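Local coordinates for BIFUNCTIONAL PROTEIN Proline utilization A (PutA) (Corynebacterium freiburgense, PDB 5UX5), which catalyses the two-step oxidation of proline to glutamate, pairing an FAD-dependent proline dehydrogenase with an NAD-dependent aldehyde dehydrogenase in one polypeptide, at residues Ala654-Arg657 with Leu658-Pro662; Ser677-Arg680 with Gly681-Pro684. One frame throughout, in Å; residues are numbered along the deposited sequence.

Contact 1 of 2, residues Ala654-Arg657 with Leu658-Pro662; sequences AGRR and LMSHP. With NAD (nicotinamide-adenine-dinucleotide), chain F.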
loop_
_atom_site.group_PDB
_atom_site.type_symbol
_atom_site.label_atom_id
_atom_site.label_comp_id
_atom_site.label_asym_id
_atom_site.label_seq_id
_atom_site.Cartn_x
_atom_site.Cartn_y
_atom_site.Cartn_z
ATOM N N ALA A 654 14.139 -25.030 -28.328
ATOM C CA ALA A 654 13.308 -23.937 -28.835
ATOM C C ALA A 654 13.410 -22.684 -27.963
ATOM O O ALA A 654 13.479 -21.563 -28.484
ATOM C CB ALA A 654 11.855 -24.390 -28.927
ATOM N N GLY A 655 13.449 -22.842 -26.640
ATOM C CA GLY A 655 13.638 -21.673 -25.794
ATOM C C GLY A 655 14.991 -21.025 -26.011
ATOM O O GLY A 655 15.096 -19.806 -26.151
ATOM N N ARG A 656 16.047 -21.838 -26.059
ATOM C CA ARG A 656 17.381 -21.307 -26.290
ATOM C C ARG A 656 17.465 -20.642 -27.656
ATOM O O ARG A 656 18.066 -19.571 -27.811
ATOM C CB ARG A 656 18.409 -22.439 -26.180
ATOM C CG ARG A 656 19.765 -22.049 -26.693
ATOM C CD ARG A 656 20.859 -22.968 -26.200
ATOM N NE ARG A 656 22.175 -22.424 -26.543
ATOM C CZ ARG A 656 23.318 -23.044 -26.284
ATOM N NH1 ARG A 656 23.314 -24.230 -25.689
ATOM N NH2 ARG A 656 24.464 -22.469 -26.600
ATOM N N ARG A 657 16.830 -21.246 -28.651
ATOM C CA ARG A 657 16.785 -20.646 -29.972
ATOM C C ARG A 657 16.060 -19.306 -29.927
ATOM O O ARG A 657 16.451 -18.357 -30.614
ATOM C CB ARG A 657 16.127 -21.625 -30.943
ATOM C CG ARG A 657 16.010 -21.173 -32.357
ATOM C CD ARG A 657 17.369 -20.804 -32.919
ATOM N NE ARG A 657 17.229 -20.269 -34.271
ATOM C CZ ARG A 657 18.139 -19.529 -34.894
ATOM N NH1 ARG A 657 19.278 -19.210 -34.296
ATOM N NH2 ARG A 657 17.894 -19.105 -36.122
ATOM N N LEU A 658 15.010 -19.193 -29.112
ATOM C CA LEU A 658 14.341 -17.900 -29.014
ATOM C C LEU A 658 15.225 -16.864 -28.321
ATOM O O LEU A 658 15.355 -15.736 -28.798
ATOM C CB LEU A 658 13.000 -18.031 -28.299
ATOM C CG LEU A 658 12.275 -16.696 -28.096
ATOM C CD1 LEU A 658 12.154 -15.987 -29.412
ATOM C CD2 LEU A 658 10.919 -16.938 -27.570
ATOM N N MET A 659 15.848 -17.218 -27.197
ATOM C CA MET A 659 16.602 -16.207 -26.464
ATOM C C MET A 659 17.896 -15.840 -27.167
ATOM O O MET A 659 18.403 -14.735 -26.963
ATOM C CB MET A 659 16.930 -16.659 -25.047
ATOM C CG MET A 659 15.735 -16.981 -24.221
ATOM S SD MET A 659 14.452 -15.727 -24.254
ATOM C CE MET A 659 13.170 -16.586 -23.307
ATOM N N SER A 660 18.485 -16.757 -27.933
ATOM C CA SER A 660 19.739 -16.463 -28.619
ATOM C C SER A 660 19.526 -15.963 -30.041
ATOM O O SER A 660 20.501 -15.798 -30.784
ATOM C CB SER A 660 20.655 -17.695 -28.650
ATOM O OG SER A 660 20.201 -18.670 -29.584
ATOM N N HIS A 661 18.285 -15.731 -30.440
ATOM C CA HIS A 661 18.009 -15.583 -31.858
ATOM C C HIS A 661 18.720 -14.356 -32.438
ATOM O O HIS A 661 18.732 -13.282 -31.818
ATOM C CB HIS A 661 16.505 -15.512 -32.106
ATOM C CG HIS A 661 16.165 -15.626 -33.547
ATOM N ND1 HIS A 661 16.436 -14.618 -34.454
ATOM C CD2 HIS A 661 15.673 -16.661 -34.262
ATOM C CE1 HIS A 661 16.065 -15.010 -35.657
ATOM N NE2 HIS A 661 15.607 -16.251 -35.570
ATOM N N PRO A 662 19.345 -14.480 -33.612
ATOM C CA PRO A 662 20.113 -13.340 -34.161
ATOM C C PRO A 662 19.280 -12.101 -34.402
ATOM O O PRO A 662 19.843 -11.010 -34.392
ATOM C CB PRO A 662 20.670 -13.878 -35.479
ATOM C CG PRO A 662 20.589 -15.389 -35.346
ATOM C CD PRO A 662 19.442 -15.691 -34.445
HETATM P PA NAD F . 14.037 -18.131 -14.145
HETATM O O1A NAD F . 15.101 -17.013 -13.867
HETATM O O2A NAD F . 14.742 -19.524 -14.245
HETATM O O5B NAD F . 13.330 -17.871 -15.524
HETATM C C5B NAD F . 12.445 -16.802 -15.752
HETATM C C4B NAD F . 11.956 -16.825 -17.200
HETATM O O4B NAD F . 12.971 -17.179 -18.145
HETATM C C3B NAD F . 10.798 -17.758 -17.376
HETATM O O3B NAD F . 9.941 -17.328 -18.374
HETATM C C2B NAD F . 11.558 -18.969 -17.741
HETATM O O2B NAD F . 10.788 -20.018 -18.215
HETATM C C1B NAD F . 12.553 -18.410 -18.706
HETATM N N9A NAD F . 13.673 -19.314 -18.941
HETATM C C8A NAD F . 14.595 -19.759 -18.011
HETATM N N7A NAD F . 15.479 -20.587 -18.606
HETATM C C5A NAD F . 15.167 -20.717 -19.968
HETATM C C6A NAD F . 15.716 -21.404 -21.046
HETATM N N6A NAD F . 16.876 -22.251 -20.913
HETATM N N1A NAD F . 15.149 -21.290 -22.260
HETATM C C2A NAD F . 14.049 -20.522 -22.464
HETATM N N3A NAD F . 13.487 -19.829 -21.436
HETATM C C4A NAD F . 14.015 -19.906 -20.196
HETATM O O3 NAD F . 12.959 -18.010 -12.969
HETATM P PN NAD F . 12.162 -19.174 -12.194
HETATM O O1N NAD F . 12.605 -20.583 -12.531
HETATM O O2N NAD F . 10.740 -19.138 -12.670
HETATM O O5D NAD F . 12.337 -18.842 -10.629
HETATM C C5D NAD F . 13.660 -18.806 -10.111
HETATM C C4D NAD F . 13.934 -17.825 -8.969
HETATM O O4D NAD F . 13.763 -16.461 -9.277
HETATM C C3D NAD F . 13.141 -17.976 -7.718
HETATM O O3D NAD F . 13.352 -19.156 -7.034
HETATM C C2D NAD F . 13.730 -16.842 -6.977
HETATM O O2D NAD F . 14.784 -17.295 -6.204
HETATM C C1D NAD F . 14.124 -15.856 -8.054
#

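Contact 2 of 2, residues Ser677-Arg680 with Gly681-Pro684; sequences SLFR and GWKP. With NAD (nicotinamide-adenine-dinucleotide), chain F.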
loop_
_atom_site.group_PDB
_atom_site.type_symbol
_atom_site.label_atom_id
_atom_site.label_comp_id
_atom_site.label_asym_id
_atom_site.label_seq_id
_atom_site.Cartn_x
_atom_site.Cartn_y
_atom_site.Cartn_z
ATOM N N SER A 677 22.828 -14.692 -16.724
ATOM C CA SER A 677 24.154 -15.114 -17.194
ATOM C C SER A 677 24.046 -16.243 -18.209
ATOM O O SER A 677 24.814 -16.295 -19.183
ATOM C CB SER A 677 25.064 -15.533 -16.037
ATOM O OG SER A 677 24.320 -15.989 -14.928
ATOM N N LEU A 678 23.085 -17.143 -18.009
ATOM C CA LEU A 678 22.872 -18.234 -18.952
ATOM C C LEU A 678 22.558 -17.699 -20.343
ATOM O O LEU A 678 23.257 -18.012 -21.312
ATOM C CB LEU A 678 21.733 -19.114 -18.449
ATOM C CG LEU A 678 21.395 -20.321 -19.311
ATOM C CD1 LEU A 678 22.421 -21.398 -19.110
ATOM C CD2 LEU A 678 20.020 -20.796 -18.943
ATOM N N PHE A 679 21.507 -16.873 -20.449
ATOM C CA PHE A 679 21.093 -16.320 -21.736
ATOM C C PHE A 679 22.250 -15.601 -22.406
ATOM O O PHE A 679 22.559 -15.838 -23.581
ATOM C CB PHE A 679 19.921 -15.342 -21.553
ATOM C CG PHE A 679 18.602 -15.984 -21.136
ATOM C CD1 PHE A 679 18.482 -17.353 -20.964
ATOM C CD2 PHE A 679 17.480 -15.189 -20.917
ATOM C CE1 PHE A 679 17.250 -17.926 -20.592
ATOM C CE2 PHE A 679 16.255 -15.744 -20.554
ATOM C CZ PHE A 679 16.135 -17.119 -20.389
ATOM N N ARG A 680 22.921 -14.731 -21.653
ATOM C CA ARG A 680 23.960 -13.902 -22.248
ATOM C C ARG A 680 25.130 -14.758 -22.719
ATOM O O ARG A 680 25.711 -14.489 -23.771
ATOM C CB ARG A 680 24.407 -12.834 -21.245
ATOM C CG ARG A 680 23.327 -11.857 -20.794
ATOM C CD ARG A 680 23.904 -10.890 -19.793
ATOM N NE ARG A 680 24.765 -9.872 -20.400
ATOM C CZ ARG A 680 25.493 -8.989 -19.718
ATOM N NH1 ARG A 680 25.510 -9.004 -18.392
ATOM N NH2 ARG A 680 26.208 -8.082 -20.364
ATOM N N GLY A 681 25.454 -15.823 -21.986
ATOM C CA GLY A 681 26.458 -16.764 -22.456
ATOM C C GLY A 681 26.221 -17.243 -23.875
ATOM O O GLY A 681 27.172 -17.499 -24.613
ATOM N N TRP A 682 24.952 -17.412 -24.263
ATOM C CA TRP A 682 24.601 -17.868 -25.606
ATOM C C TRP A 682 24.793 -16.801 -26.673
ATOM O O TRP A 682 24.817 -17.139 -27.865
ATOM C CB TRP A 682 23.148 -18.306 -25.680
ATOM C CG TRP A 682 22.804 -19.409 -24.782
ATOM C CD1 TRP A 682 23.638 -20.353 -24.326
ATOM C CD2 TRP A 682 21.516 -19.687 -24.220
ATOM N NE1 TRP A 682 22.965 -21.224 -23.512
ATOM C CE2 TRP A 682 21.656 -20.840 -23.429
ATOM C CE3 TRP A 682 20.258 -19.068 -24.305
ATOM C CZ2 TRP A 682 20.594 -21.396 -22.714
ATOM C CZ3 TRP A 682 19.201 -19.614 -23.604
ATOM C CH2 TRP A 682 19.378 -20.774 -22.815
ATOM N N LYS A 683 24.896 -15.527 -26.286
ATOM C CA LYS A 683 25.078 -14.427 -27.236
ATOM C C LYS A 683 25.584 -13.213 -26.462
ATOM O O LYS A 683 24.801 -12.306 -26.138
ATOM C CB LYS A 683 23.766 -14.131 -27.980
ATOM C CG LYS A 683 23.709 -12.852 -28.810
ATOM C CD LYS A 683 22.351 -12.736 -29.534
ATOM C CE LYS A 683 22.067 -11.294 -29.991
ATOM N NZ LYS A 683 20.717 -11.185 -30.619
ATOM N N PRO A 684 26.876 -13.197 -26.099
ATOM C CA PRO A 684 27.355 -12.210 -25.105
ATOM C C PRO A 684 27.202 -10.756 -25.518
ATOM O O PRO A 684 27.274 -9.884 -24.644
ATOM C CB PRO A 684 28.821 -12.600 -24.865
ATOM C CG PRO A 684 28.944 -14.020 -25.339
ATOM C CD PRO A 684 27.848 -14.281 -26.345
HETATM P PA NAD F . 14.037 -18.131 -14.145
HETATM O O1A NAD F . 15.101 -17.013 -13.867
HETATM O O2A NAD F . 14.742 -19.524 -14.245
HETATM O O5B NAD F . 13.330 -17.871 -15.524
HETATM C C5B NAD F . 12.445 -16.802 -15.752
HETATM C C4B NAD F . 11.956 -16.825 -17.200
HETATM O O4B NAD F . 12.971 -17.179 -18.145
HETATM C C3B NAD F . 10.798 -17.758 -17.376
HETATM O O3B NAD F . 9.941 -17.328 -18.374
HETATM C C2B NAD F . 11.558 -18.969 -17.741
HETATM O O2B NAD F . 10.788 -20.018 -18.215
HETATM C C1B NAD F . 12.553 -18.410 -18.706
HETATM N N9A NAD F . 13.673 -19.314 -18.941
HETATM C C8A NAD F . 14.595 -19.759 -18.011
HETATM N N7A NAD F . 15.479 -20.587 -18.606
HETATM C C5A NAD F . 15.167 -20.717 -19.968
HETATM C C6A NAD F . 15.716 -21.404 -21.046
HETATM N N6A NAD F . 16.876 -22.251 -20.913
HETATM N N1A NAD F . 15.149 -21.290 -22.260
HETATM C C2A NAD F . 14.049 -20.522 -22.464
HETATM N N3A NAD F . 13.487 -19.829 -21.436
HETATM C C4A NAD F . 14.015 -19.906 -20.196
HETATM O O3 NAD F . 12.959 -18.010 -12.969
HETATM P PN NAD F . 12.162 -19.174 -12.194
HETATM O O1N NAD F . 12.605 -20.583 -12.531
HETATM O O2N NAD F . 10.740 -19.138 -12.670
HETATM O O5D NAD F . 12.337 -18.842 -10.629
HETATM C C5D NAD F . 13.660 -18.806 -10.111
HETATM C C4D NAD F . 13.934 -17.825 -8.969
HETATM O O4D NAD F . 13.763 -16.461 -9.277
HETATM C C3D NAD F . 13.141 -17.976 -7.718
HETATM O O3D NAD F . 13.352 -19.156 -7.034
HETATM C C2D NAD F . 13.730 -16.842 -6.977
HETATM O O2D NAD F . 14.784 -17.295 -6.204
HETATM C C1D NAD F . 14.124 -15.856 -8.054
#

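Contact 1 of 2, residues Ala654-Arg657 with Leu658-Pro662
Ser660 and Arg656 meet through the first torsion of the serine: at chi1 74° its OG lies between the backbone N and the carbonyl carbon, turned back on the helix, 2.9 Å from Arg656 O. Ser660 N reaches that same oxygen at 2.8 Å, so the carbonyl accepts two bonds, one from each face of its plane. The hydroxyl comes in from above the carbonyl plane. This double grip falls where helix 653-659 ends, Ser660 being the first residue to leave helical backbone angles. One residue earlier, Met659 N donates a straighter bond to Gly655 O.

Arg657 starts extended and bends at chi2 (56°), which carries its guanidinium over to His661 and Pro662, just past the helix end. His661 CD2 sits over one face of that group, offset toward the rim, with the two planes 42° apart; NH2 is 3.7 Å from His661 NE2, while NH1 lies 3.5 Å from Pro662 CD. The polar end itself is held by a salt bridge to Asp503, and His661 ND1 bonds to Asp663 N.

The NAD adenine packs against the other flank, with Gly655 CA 3.5 Å from C2A and Met659 CE 3.8 Å from N3A. The chemistry implies a division of labour: polar bonds close the helix end, whereas the adenine meets a bare glycine CA and a methionine methyl by van der Waals contact.

Contact 2 of 2, residues Ser677-Arg680 with Gly681-Pro684
Leu678, Phe679 and Trp682 come together on the last turns of helix 673-682, the helix of the beta-alpha-beta unit between strands 666-670 and 687-691 in the aldehyde dehydrogenase Rossmann-type domain. The tight part lies beside the NAD adenine. Phe679 CD1 is 3.5 Å from Trp682 CZ3, yet the ring centroids are 5.5 Å apart with planes at 29°, evidence of a slid pair with little overlap and no full stack. Leu678, with CG anti to its own nitrogen (chi1 -179°), sets that carbon 3.7 Å from Trp682 CZ2, and its carbonyl oxygen lies over one indole face, offset toward the rim. Both aromatic groups present edges to the cofactor: Phe679 CZ approaches NAD C4A at 3.5 Å, and Trp682 CH2 stands equally near the exocyclic N6A.

Packing is looser on the Lys683 side, whose side chain comes no closer than 4.7 Å to residues 677-680, its NZ bonding instead to Val664 O; exposed Leu678 gives the tight part an open margin too. The hydrogen-bond pattern also shifts. Gly681 N bonds to Ser677 O in regular helical fashion, but Trp682 N favours Phe679 O over a weak bond to Leu678 O, a tightening of the final turn. Pro684 has no N-H to continue the ladder; its CA makes a CA-H...O contact of 3.1 Å with Arg680 O, which also accepts Lys683 N.

In the fold
Contacts 1 and 2 are successive helix ends of the aldehyde dehydrogenase region, their centres about 11 Å apart, and both contribute to the pocket seen for NAD. Residues 654-662 approach the C2A and N3A part of the adenine; residues 677-684 reach its fused-ring carbons and N6A. Direct contacts join them: Met659 CG lies 3.9 Å from Phe679 CZ, and Arg656 makes a cation-pi interaction with Trp682, NH2 to CD1 being 3.2 Å. Farther from the cofactor, Lys683 NZ lies 3.1 Å from His661 O, a probable hydrogen bond between the loops that follow the two helices. Glu651 and Thr675 are among the residues hydrogen-bonded to the same NAD.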